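Side-chain contacts in conk-C1 (PDB 6YHT), which probably blocks potassium channels as a cone snail toxin of the Kunitz/BPTI fold, acting by a molecular lid mechanism: residues A[5-10]-A[24-29]; A[29-34]-A[51-56]; A[34-39]-A[43-48]. All blocks are in the same frame, centred on the assembly; numbering follows the deposited sequence.

Contact 1. Residues A[5-10]-A[24-29]; sequences LCYEPA and YNSARK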
loop_
_atom_site.group_PDB
_atom_site.type_symbol
_atom_site.label_atom_id
_atom_site.label_comp_id
_atom_site.label_asym_id
_atom_site.label_seq_id
_atom_site.Cartn_x
_atom_site.Cartn_y
_atom_site.Cartn_z
ATOM N N LEU A 5 -2.334 9.039 4.789
ATOM C CA LEU A 5 -1.803 7.705 4.553
ATOM C C LEU A 5 -1.357 7.530 3.109
ATOM O O LEU A 5 -0.483 6.708 2.835
ATOM C CB LEU A 5 -2.844 6.644 4.908
ATOM C CG LEU A 5 -4.071 6.505 4.001
ATOM C CD1 LEU A 5 -3.864 5.427 2.945
ATOM C CD2 LEU A 5 -5.304 6.186 4.843
ATOM N N CYS A 6 -1.960 8.273 2.176
ATOM C CA CYS A 6 -1.558 8.181 0.781
ATOM C C CYS A 6 -0.109 8.589 0.549
ATOM O O CYS A 6 0.453 8.220 -0.484
ATOM C CB CYS A 6 -2.455 9.043 -0.086
ATOM S SG CYS A 6 -4.178 8.637 -0.032
ATOM N N TYR A 7 0.510 9.328 1.470
ATOM C CA TYR A 7 1.908 9.722 1.341
ATOM C C TYR A 7 2.826 8.887 2.218
ATOM O O TYR A 7 4.038 9.120 2.245
ATOM C CB TYR A 7 2.079 11.206 1.668
ATOM C CG TYR A 7 1.291 12.122 0.756
ATOM C CD1 TYR A 7 1.785 12.478 -0.485
ATOM C CD2 TYR A 7 0.063 12.632 1.142
ATOM C CE1 TYR A 7 1.070 13.308 -1.334
ATOM C CE2 TYR A 7 -0.662 13.471 0.304
ATOM C CZ TYR A 7 -0.149 13.810 -0.932
ATOM O OH TYR A 7 -0.852 14.642 -1.776
ATOM N N GLU A 8 2.287 7.924 2.926
ATOM C CA GLU A 8 3.134 6.997 3.654
ATOM C C GLU A 8 3.867 6.122 2.652
ATOM O O GLU A 8 3.253 5.645 1.692
ATOM C CB GLU A 8 2.305 6.135 4.603
ATOM C CG GLU A 8 1.776 6.882 5.810
ATOM C CD GLU A 8 1.076 5.973 6.804
ATOM O OE1 GLU A 8 0.766 4.817 6.447
ATOM O OE2 GLU A 8 0.821 6.422 7.938
ATOM N N PRO A 9 5.169 5.910 2.813
ATOM C CA PRO A 9 5.900 5.064 1.868
ATOM C C PRO A 9 5.491 3.614 2.016
ATOM O O PRO A 9 5.140 3.154 3.104
ATOM C CB PRO A 9 7.366 5.250 2.283
ATOM C CG PRO A 9 7.385 6.505 3.091
ATOM C CD PRO A 9 6.059 6.570 3.774
ATOM N N ALA A 10 5.571 2.885 0.909
ATOM C CA ALA A 10 5.317 1.459 0.930
ATOM C C ALA A 10 6.272 0.768 1.894
ATOM O O ALA A 10 7.456 1.097 1.952
ATOM C CB ALA A 10 5.479 0.890 -0.474
ATOM N N TYR A 24 -0.462 3.218 -2.757
ATOM C CA TYR A 24 -0.546 4.436 -3.559
ATOM C C TYR A 24 0.842 5.051 -3.654
ATOM O O TYR A 24 1.393 5.522 -2.650
ATOM C CB TYR A 24 -1.529 5.444 -2.966
ATOM C CG TYR A 24 -1.594 6.735 -3.766
ATOM C CD1 TYR A 24 -2.143 6.755 -5.046
ATOM C CD2 TYR A 24 -1.098 7.917 -3.251
ATOM C CE1 TYR A 24 -2.199 7.925 -5.784
ATOM C CE2 TYR A 24 -1.153 9.100 -3.984
ATOM C CZ TYR A 24 -1.701 9.093 -5.246
ATOM O OH TYR A 24 -1.744 10.257 -5.974
ATOM N N ASN A 25 1.408 5.046 -4.853
ATOM C CA ASN A 25 2.657 5.755 -5.136
ATOM C C ASN A 25 2.321 7.218 -5.393
ATOM O O ASN A 25 1.843 7.575 -6.471
ATOM C CB ASN A 25 3.360 5.118 -6.327
ATOM C CG ASN A 25 4.727 5.713 -6.598
ATOM O OD1 ASN A 25 4.871 6.919 -6.739
ATOM N ND2 ASN A 25 5.742 4.858 -6.674
ATOM N N SER A 26 2.572 8.073 -4.406
ATOM C CA SER A 26 2.213 9.482 -4.531
ATOM C C SER A 26 3.076 10.235 -5.532
ATOM O O SER A 26 2.629 11.257 -6.056
ATOM C CB SER A 26 2.291 10.167 -3.171
ATOM O OG SER A 26 3.566 9.971 -2.593
ATOM N N ALA A 27 4.286 9.757 -5.821
ATOM C CA ALA A 27 5.079 10.384 -6.874
ATOM C C ALA A 27 4.462 10.164 -8.246
ATOM O O ALA A 27 4.455 11.077 -9.076
ATOM C CB ALA A 27 6.502 9.854 -6.849
ATOM N N ARG A 28 3.939 8.968 -8.509
ATOM C CA ARG A 28 3.404 8.647 -9.822
ATOM C C ARG A 28 1.905 8.840 -9.926
ATOM O O ARG A 28 1.372 8.785 -11.038
ATOM C CB ARG A 28 3.724 7.198 -10.181
ATOM C CG ARG A 28 5.166 6.938 -10.265
ATOM C CD ARG A 28 5.477 5.467 -10.507
ATOM N NE ARG A 28 6.896 5.410 -10.809
ATOM C CZ ARG A 28 7.384 5.286 -12.032
ATOM N NH1 ARG A 28 6.559 5.141 -13.067
ATOM N NH2 ARG A 28 8.696 5.280 -12.213
ATOM N N LYS A 29 1.217 9.036 -8.803
ATOM C CA LYS A 29 -0.240 9.057 -8.765
ATOM C C LYS A 29 -0.818 7.765 -9.336
ATOM O O LYS A 29 -1.784 7.774 -10.096
ATOM C CB LYS A 29 -0.806 10.279 -9.498
ATOM C CG LYS A 29 0.019 11.558 -9.333
ATOM C CD LYS A 29 -0.714 12.786 -9.889
ATOM C CE LYS A 29 0.056 13.409 -11.066
ATOM N NZ LYS A 29 -0.771 14.336 -11.909
#
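Cys6 and Tyr24 meet where the N-terminal 3-10 turn of this Kunitz/BPTI fold lies beside the end of strand 19-25. This is the tight half of the contact, and both residues are buried. The carbonyl O of Cys6 comes in the plane of the tyrosine ring to its edge, 3.2 Å from Tyr24 CD2, an approach that suits the slightly positive ring C-H. Beside it Cys6 CB packs 3.6 Å from the same CD2. Tyr24 holds CG anti to its backbone N (chi1 178°), which carries the ring toward the turn. The Cys6 sulfur stands obliquely above the ring, with SG 5.2 Å from the centroid of Tyr24, and is tied to Cys56 by a disulfide of the fold. Tyr24 also packs on Cys31, Cys52 and Cys56; a broad, flat side chain suits a site among four half-cystines.

Toward solvent the contact thins out. Tyr7 is exposed, and its CB points away from 24-29, yet the ring folds back until CD1 lies 3.6 Å from Ser26 CB. A small serine leaves room for the ring, which meets Ser26 CB obliquely. The turn that carries Ser26 is an Asx motif: Asn25 OD1 accepts from Arg28 N at 2.9 Å, the donor lying above the carbonyl plane.

Contact 2. Residues A[29-34]-A[51-56]; sequences KQCLRF and DCQHTC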
loop_
_atom_site.group_PDB
_atom_site.type_symbol
_atom_site.label_atom_id
_atom_site.label_comp_id
_atom_site.label_asym_id
_atom_site.label_seq_id
_atom_site.Cartn_x
_atom_site.Cartn_y
_atom_site.Cartn_z
ATOM N N LYS A 29 1.217 9.036 -8.803
ATOM C CA LYS A 29 -0.240 9.057 -8.765
ATOM C C LYS A 29 -0.818 7.765 -9.336
ATOM O O LYS A 29 -1.784 7.774 -10.096
ATOM C CB LYS A 29 -0.806 10.279 -9.498
ATOM C CG LYS A 29 0.019 11.558 -9.333
ATOM C CD LYS A 29 -0.714 12.786 -9.889
ATOM C CE LYS A 29 0.056 13.409 -11.066
ATOM N NZ LYS A 29 -0.771 14.336 -11.909
ATOM N N GLN A 30 -0.226 6.634 -8.965
ATOM C CA GLN A 30 -0.861 5.378 -9.325
ATOM C C GLN A 30 -0.775 4.373 -8.188
ATOM O O GLN A 30 0.153 4.386 -7.374
ATOM C CB GLN A 30 -0.279 4.783 -10.626
ATOM C CG GLN A 30 1.215 4.641 -10.713
ATOM C CD GLN A 30 1.699 4.678 -12.163
ATOM O OE1 GLN A 30 0.976 5.124 -13.049
ATOM N NE2 GLN A 30 2.917 4.213 -12.405
ATOM N N CYS A 31 -1.761 3.487 -8.154
ATOM C CA CYS A 31 -1.793 2.407 -7.185
ATOM C C CYS A 31 -1.021 1.231 -7.761
ATOM O O CYS A 31 -1.326 0.767 -8.857
ATOM C CB CYS A 31 -3.237 2.026 -6.863
ATOM S SG CYS A 31 -4.098 3.270 -5.908
ATOM N N LEU A 32 -0.001 0.764 -7.049
ATOM C CA LEU A 32 0.865 -0.253 -7.609
ATOM C C LEU A 32 1.010 -1.415 -6.645
ATOM O O LEU A 32 0.710 -1.322 -5.448
ATOM C CB LEU A 32 2.244 0.303 -7.982
ATOM C CG LEU A 32 2.281 1.448 -9.002
ATOM C CD1 LEU A 32 3.655 2.093 -9.037
ATOM C CD2 LEU A 32 1.874 0.995 -10.410
ATOM N N ARG A 33 1.460 -2.521 -7.209
ATOM C CA ARG A 33 1.686 -3.734 -6.446
ATOM C C ARG A 33 2.944 -3.611 -5.592
ATOM O O ARG A 33 3.954 -3.041 -6.022
ATOM C CB ARG A 33 1.815 -4.908 -7.419
ATOM C CG ARG A 33 2.478 -6.136 -6.848
ATOM C CD ARG A 33 2.611 -7.213 -7.902
ATOM N NE ARG A 33 3.163 -8.438 -7.348
ATOM C CZ ARG A 33 3.313 -9.560 -8.038
ATOM N NH1 ARG A 33 2.941 -9.610 -9.312
ATOM N NH2 ARG A 33 3.832 -10.630 -7.448
ATOM N N PHE A 34 2.888 -4.152 -4.379
ATOM C CA PHE A 34 4.092 -4.354 -3.587
ATOM C C PHE A 34 3.917 -5.632 -2.786
ATOM O O PHE A 34 2.821 -6.195 -2.705
ATOM C CB PHE A 34 4.407 -3.153 -2.695
ATOM C CG PHE A 34 3.600 -3.090 -1.420
ATOM C CD1 PHE A 34 2.278 -2.667 -1.435
ATOM C CD2 PHE A 34 4.182 -3.405 -0.200
ATOM C CE1 PHE A 34 1.546 -2.574 -0.252
ATOM C CE2 PHE A 34 3.460 -3.331 0.982
ATOM C CZ PHE A 34 2.144 -2.903 0.956
ATOM N N ASP A 51 -9.724 -0.383 -3.663
ATOM C CA ASP A 51 -9.596 0.276 -2.365
ATOM C C ASP A 51 -8.604 1.422 -2.448
ATOM O O ASP A 51 -8.850 2.524 -1.945
ATOM C CB ASP A 51 -9.121 -0.720 -1.307
ATOM C CG ASP A 51 -9.884 -2.009 -1.335
ATOM O OD1 ASP A 51 -10.850 -2.122 -2.110
ATOM O OD2 ASP A 51 -9.507 -2.910 -0.562
ATOM N N CYS A 52 -7.469 1.167 -3.088
ATOM C CA CYS A 52 -6.430 2.172 -3.196
ATOM C C CYS A 52 -6.898 3.332 -4.056
ATOM O O CYS A 52 -6.865 4.490 -3.626
ATOM C CB CYS A 52 -5.162 1.524 -3.764
ATOM S SG CYS A 52 -3.823 2.675 -3.995
ATOM N N GLN A 53 -7.364 3.035 -5.270
ATOM C CA GLN A 53 -7.772 4.099 -6.176
ATOM C C GLN A 53 -8.892 4.928 -5.599
ATOM O O GLN A 53 -8.930 6.144 -5.809
ATOM C CB GLN A 53 -8.208 3.519 -7.510
ATOM C CG GLN A 53 -7.155 2.652 -8.094
ATOM C CD GLN A 53 -7.431 2.321 -9.521
ATOM O OE1 GLN A 53 -8.493 1.790 -9.845
ATOM N NE2 GLN A 53 -6.481 2.650 -10.401
ATOM N N HIS A 54 -9.805 4.300 -4.865
ATOM C CA HIS A 54 -10.918 5.044 -4.296
ATOM C C HIS A 54 -10.484 5.920 -3.132
ATOM O O HIS A 54 -11.101 6.959 -2.886
ATOM C CB HIS A 54 -12.014 4.077 -3.851
ATOM C CG HIS A 54 -13.310 4.745 -3.543
ATOM N ND1 HIS A 54 -14.139 5.247 -4.522
ATOM C CD2 HIS A 54 -13.927 4.986 -2.363
ATOM C CE1 HIS A 54 -15.213 5.773 -3.955
ATOM N NE2 HIS A 54 -15.107 5.625 -2.650
ATOM N N THR A 55 -9.438 5.530 -2.405
ATOM C CA THR A 55 -8.979 6.307 -1.256
ATOM C C THR A 55 -8.046 7.444 -1.655
ATOM O O THR A 55 -8.130 8.546 -1.106
ATOM C CB THR A 55 -8.267 5.391 -0.263
ATOM O OG1 THR A 55 -9.135 4.313 0.082
ATOM C CG2 THR A 55 -7.882 6.137 0.988
ATOM N N CYS A 56 -7.156 7.210 -2.610
ATOM C CA CYS A 56 -6.104 8.166 -2.919
ATOM C C CYS A 56 -6.257 8.781 -4.303
ATOM O O CYS A 56 -5.423 9.591 -4.711
ATOM C CB CYS A 56 -4.743 7.489 -2.759
ATOM S SG CYS A 56 -4.404 6.935 -1.071
HETATM O O HOH W 1 -3.908 3.588 -10.092
#
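A disulfide between Cys31 and Cys52 joins strand 30-36 to the C-terminal helix 49-56, the central covalent link of the Kunitz fold. The two SG atoms, of Cys31 and Cys52, are 2.0 Å apart, and the torsion about their bond is -86°, close to the 90° magnitude that an unstrained disulfide prefers. The two halves reach it differently. Cys52 extends SG anti to its backbone N (chi1 178°), straight off the helix, whereas Cys31 sets SG anti to its carbonyl carbon, beside the N. Cysteine is the natural choice where strand and helix come this close, with only 6.1 Å between the CA atoms of Cys31 and Cys52.

Gln53 lies on the exposed side. Its CG is 3.8 Å from Cys31 SG, and the long side chain, extended beyond CG, carries the amide out beside the strand, where NE2 reaches a water. That water accepts both from Cys31 N, at 2.9 Å, and from Gln53 NE2, at 2.8 Å. A glutamine fits here because it is long enough for its amide to come within one water of the strand backbone, and it has N-H groups to donate.

On the helix, Thr55 turns OG1 back to Asp51 O at 2.7 Å. This carbonyl is gripped from opposite faces, by the hydroxyl and by Thr55 N. Phe46 packs against Cys52 and Thr55. Across the contact one covalent bond and one water bridge act side by side; the disulfide fixes the strand-helix spacing, while the water, at the exposed side, can probably exchange.

Contact 3. Residues A[34-39]-A[43-48]; sequences FTYNGK and ANNFIH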
loop_
_atom_site.group_PDB
_atom_site.type_symbol
_atom_site.label_atom_id
_atom_site.label_comp_id
_atom_site.label_asym_id
_atom_site.label_seq_id
_atom_site.Cartn_x
_atom_site.Cartn_y
_atom_site.Cartn_z
ATOM N N PHE A 34 2.888 -4.152 -4.379
ATOM C CA PHE A 34 4.092 -4.354 -3.587
ATOM C C PHE A 34 3.917 -5.632 -2.786
ATOM O O PHE A 34 2.821 -6.195 -2.705
ATOM C CB PHE A 34 4.407 -3.153 -2.695
ATOM C CG PHE A 34 3.600 -3.090 -1.420
ATOM C CD1 PHE A 34 2.278 -2.667 -1.435
ATOM C CD2 PHE A 34 4.182 -3.405 -0.200
ATOM C CE1 PHE A 34 1.546 -2.574 -0.252
ATOM C CE2 PHE A 34 3.460 -3.331 0.982
ATOM C CZ PHE A 34 2.144 -2.903 0.956
ATOM N N THR A 35 5.020 -6.116 -2.225
ATOM C CA THR A 35 5.008 -7.353 -1.463
ATOM C C THR A 35 5.039 -7.031 0.020
ATOM O O THR A 35 5.880 -6.247 0.470
ATOM C CB THR A 35 6.189 -8.241 -1.833
ATOM O OG1 THR A 35 6.064 -8.659 -3.197
ATOM C CG2 THR A 35 6.220 -9.466 -0.956
ATOM N N TYR A 36 4.108 -7.625 0.765
ATOM C CA TYR A 36 3.962 -7.438 2.199
ATOM C C TYR A 36 4.315 -8.741 2.901
ATOM O O TYR A 36 3.998 -9.825 2.403
ATOM C CB TYR A 36 2.526 -7.023 2.526
ATOM C CG TYR A 36 2.212 -6.729 3.982
ATOM C CD1 TYR A 36 2.872 -5.728 4.672
ATOM C CD2 TYR A 36 1.214 -7.432 4.650
ATOM C CE1 TYR A 36 2.566 -5.451 5.986
ATOM C CE2 TYR A 36 0.902 -7.159 5.975
ATOM C CZ TYR A 36 1.576 -6.173 6.633
ATOM O OH TYR A 36 1.266 -5.899 7.950
ATOM N N ASN A 37 4.978 -8.646 4.048
ATOM C CA ASN A 37 5.492 -9.848 4.689
ATOM C C ASN A 37 4.550 -10.442 5.728
ATOM O O ASN A 37 4.791 -11.564 6.182
ATOM C CB ASN A 37 6.854 -9.561 5.313
ATOM C CG ASN A 37 7.924 -9.359 4.267
ATOM O OD1 ASN A 37 8.756 -8.453 4.374
ATOM N ND2 ASN A 37 7.901 -10.195 3.234
ATOM N N GLY A 38 3.478 -9.750 6.093
ATOM C CA GLY A 38 2.475 -10.364 6.939
ATOM C C GLY A 38 2.089 -9.512 8.124
ATOM O O GLY A 38 0.903 -9.354 8.426
ATOM N N LYS A 39 3.084 -8.947 8.796
ATOM C CA LYS A 39 2.867 -8.178 10.006
ATOM C C LYS A 39 3.475 -6.797 9.853
ATOM O O LYS A 39 4.452 -6.615 9.125
ATOM C CB LYS A 39 3.485 -8.880 11.221
ATOM C CG LYS A 39 3.195 -10.379 11.274
ATOM C CD LYS A 39 4.139 -11.109 12.228
ATOM N N ALA A 43 -0.330 2.298 6.919
ATOM C CA ALA A 43 -1.678 2.324 6.371
ATOM C C ALA A 43 -1.720 2.450 4.852
ATOM O O ALA A 43 -2.809 2.381 4.273
ATOM C CB ALA A 43 -2.488 3.465 7.007
ATOM N N ASN A 44 -0.581 2.606 4.178
ATOM C CA ASN A 44 -0.575 2.648 2.714
ATOM C C ASN A 44 -0.417 1.227 2.182
ATOM O O ASN A 44 0.605 0.838 1.617
ATOM C CB ASN A 44 0.521 3.570 2.202
ATOM C CG ASN A 44 0.334 3.928 0.747
ATOM O OD1 ASN A 44 -0.655 3.525 0.105
ATOM N ND2 ASN A 44 1.291 4.670 0.202
ATOM N N ASN A 45 -1.477 0.450 2.381
ATOM C CA ASN A 45 -1.423 -1.003 2.234
ATOM C C ASN A 45 -2.872 -1.448 2.034
ATOM O O ASN A 45 -3.649 -1.442 2.985
ATOM C CB ASN A 45 -0.799 -1.623 3.482
ATOM C CG ASN A 45 -0.729 -3.144 3.443
ATOM O OD1 ASN A 45 -1.505 -3.804 2.767
ATOM N ND2 ASN A 45 0.192 -3.702 4.211
ATOM N N PHE A 46 -3.237 -1.779 0.804
ATOM C CA PHE A 46 -4.616 -2.125 0.497
ATOM C C PHE A 46 -4.694 -3.548 -0.027
ATOM O O PHE A 46 -3.756 -4.045 -0.661
ATOM C CB PHE A 46 -5.209 -1.194 -0.545
ATOM C CG PHE A 46 -5.164 0.260 -0.172
ATOM C CD1 PHE A 46 -6.266 0.876 0.396
ATOM C CD2 PHE A 46 -4.041 1.019 -0.436
ATOM C CE1 PHE A 46 -6.236 2.224 0.722
ATOM C CE2 PHE A 46 -4.004 2.353 -0.118
ATOM C CZ PHE A 46 -5.109 2.966 0.457
ATOM N N ILE A 47 -5.836 -4.192 0.211
ATOM C CA ILE A 47 -6.020 -5.566 -0.256
ATOM C C ILE A 47 -6.302 -5.591 -1.747
ATOM O O ILE A 47 -5.893 -6.518 -2.456
ATOM C CB ILE A 47 -7.157 -6.249 0.524
ATOM C CG1 ILE A 47 -6.850 -6.279 2.014
ATOM C CG2 ILE A 47 -7.370 -7.655 -0.005
ATOM C CD1 ILE A 47 -6.212 -7.571 2.491
ATOM N N HIS A 48 -7.015 -4.585 -2.249
ATOM C CA HIS A 48 -7.405 -4.533 -3.643
ATOM C C HIS A 48 -7.084 -3.177 -4.230
ATOM O O HIS A 48 -6.960 -2.174 -3.519
ATOM C CB HIS A 48 -8.901 -4.826 -3.831
ATOM C CG HIS A 48 -9.216 -6.272 -3.728
ATOM N ND1 HIS A 48 -9.837 -6.814 -2.629
ATOM C CD2 HIS A 48 -8.930 -7.302 -4.551
ATOM C CE1 HIS A 48 -9.951 -8.115 -2.797
ATOM N NE2 HIS A 48 -9.407 -8.440 -3.951
#
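Asn45 brings its amide into the corner between the face of Tyr36 and the edge of Phe34, two aromatic side chains of strand 30-36. With CG trans to the backbone N (chi1 179°), the side chain stretches from the loop toward the strand. ND2 stands over the centre of the Tyr36 ring, 3.3 Å above its plane, and the amide is turned 79° from that plane, pointing its nitrogen end at the pi cloud. The opposite face of the ring carries Gly38 N, 3.5 Å above the plane of the Tyr36 ring and offset toward the rim. A tyrosine with an N-H group on each face recalls bovine pancreatic trypsin inhibitor. Gly38 suits its place because its backbone angles would jam a CB against the preceding carbonyl.

Phe34 puts CG between its backbone N and carbonyl carbon (chi1 80°), a rotamer that swings the ring toward the loop. Its CZ then lies 3.8 Å from Asn45 CG, which sits near the plane of the phenylalanine ring, with ring and amide nearly perpendicular.

Each polar end has a further partner: Asn45 OD1 accepts from Arg21 NH1, and Tyr36 OH bonds to Gly40 O. An asparagine fits because it splits its polarity, oxygen to a cation and nitrogen to pi electrons; the arginine's charge would probably polarise the amide and make its N-H groups more positive, strengthening their attraction to the ring.

Contacts 1 and 2 lie around one disulfide-rich core and both use the two-stranded sheet: Cys6 of contact 1 is bonded to Cys56 of contact 2. Contact 1 is aromatic carbon against a carbonyl and a half-cystine; contact 2 is a disulfide with a water bridge. Each has an exposed side, at Tyr7 and at Gln53. Contact 3 lies nearest the centre of the chain, with no exposed residue among those that touch. It shares Phe34 with contact 2 but sits farther along strand 30-36, where polar-aromatic packing replaces sulfur. Contacts 1 and 3 join mainly through hydrogen bonds of Glu8, with Leu5 packed alongside; Phe46 packs from 43-48 onto the helix of contact 2.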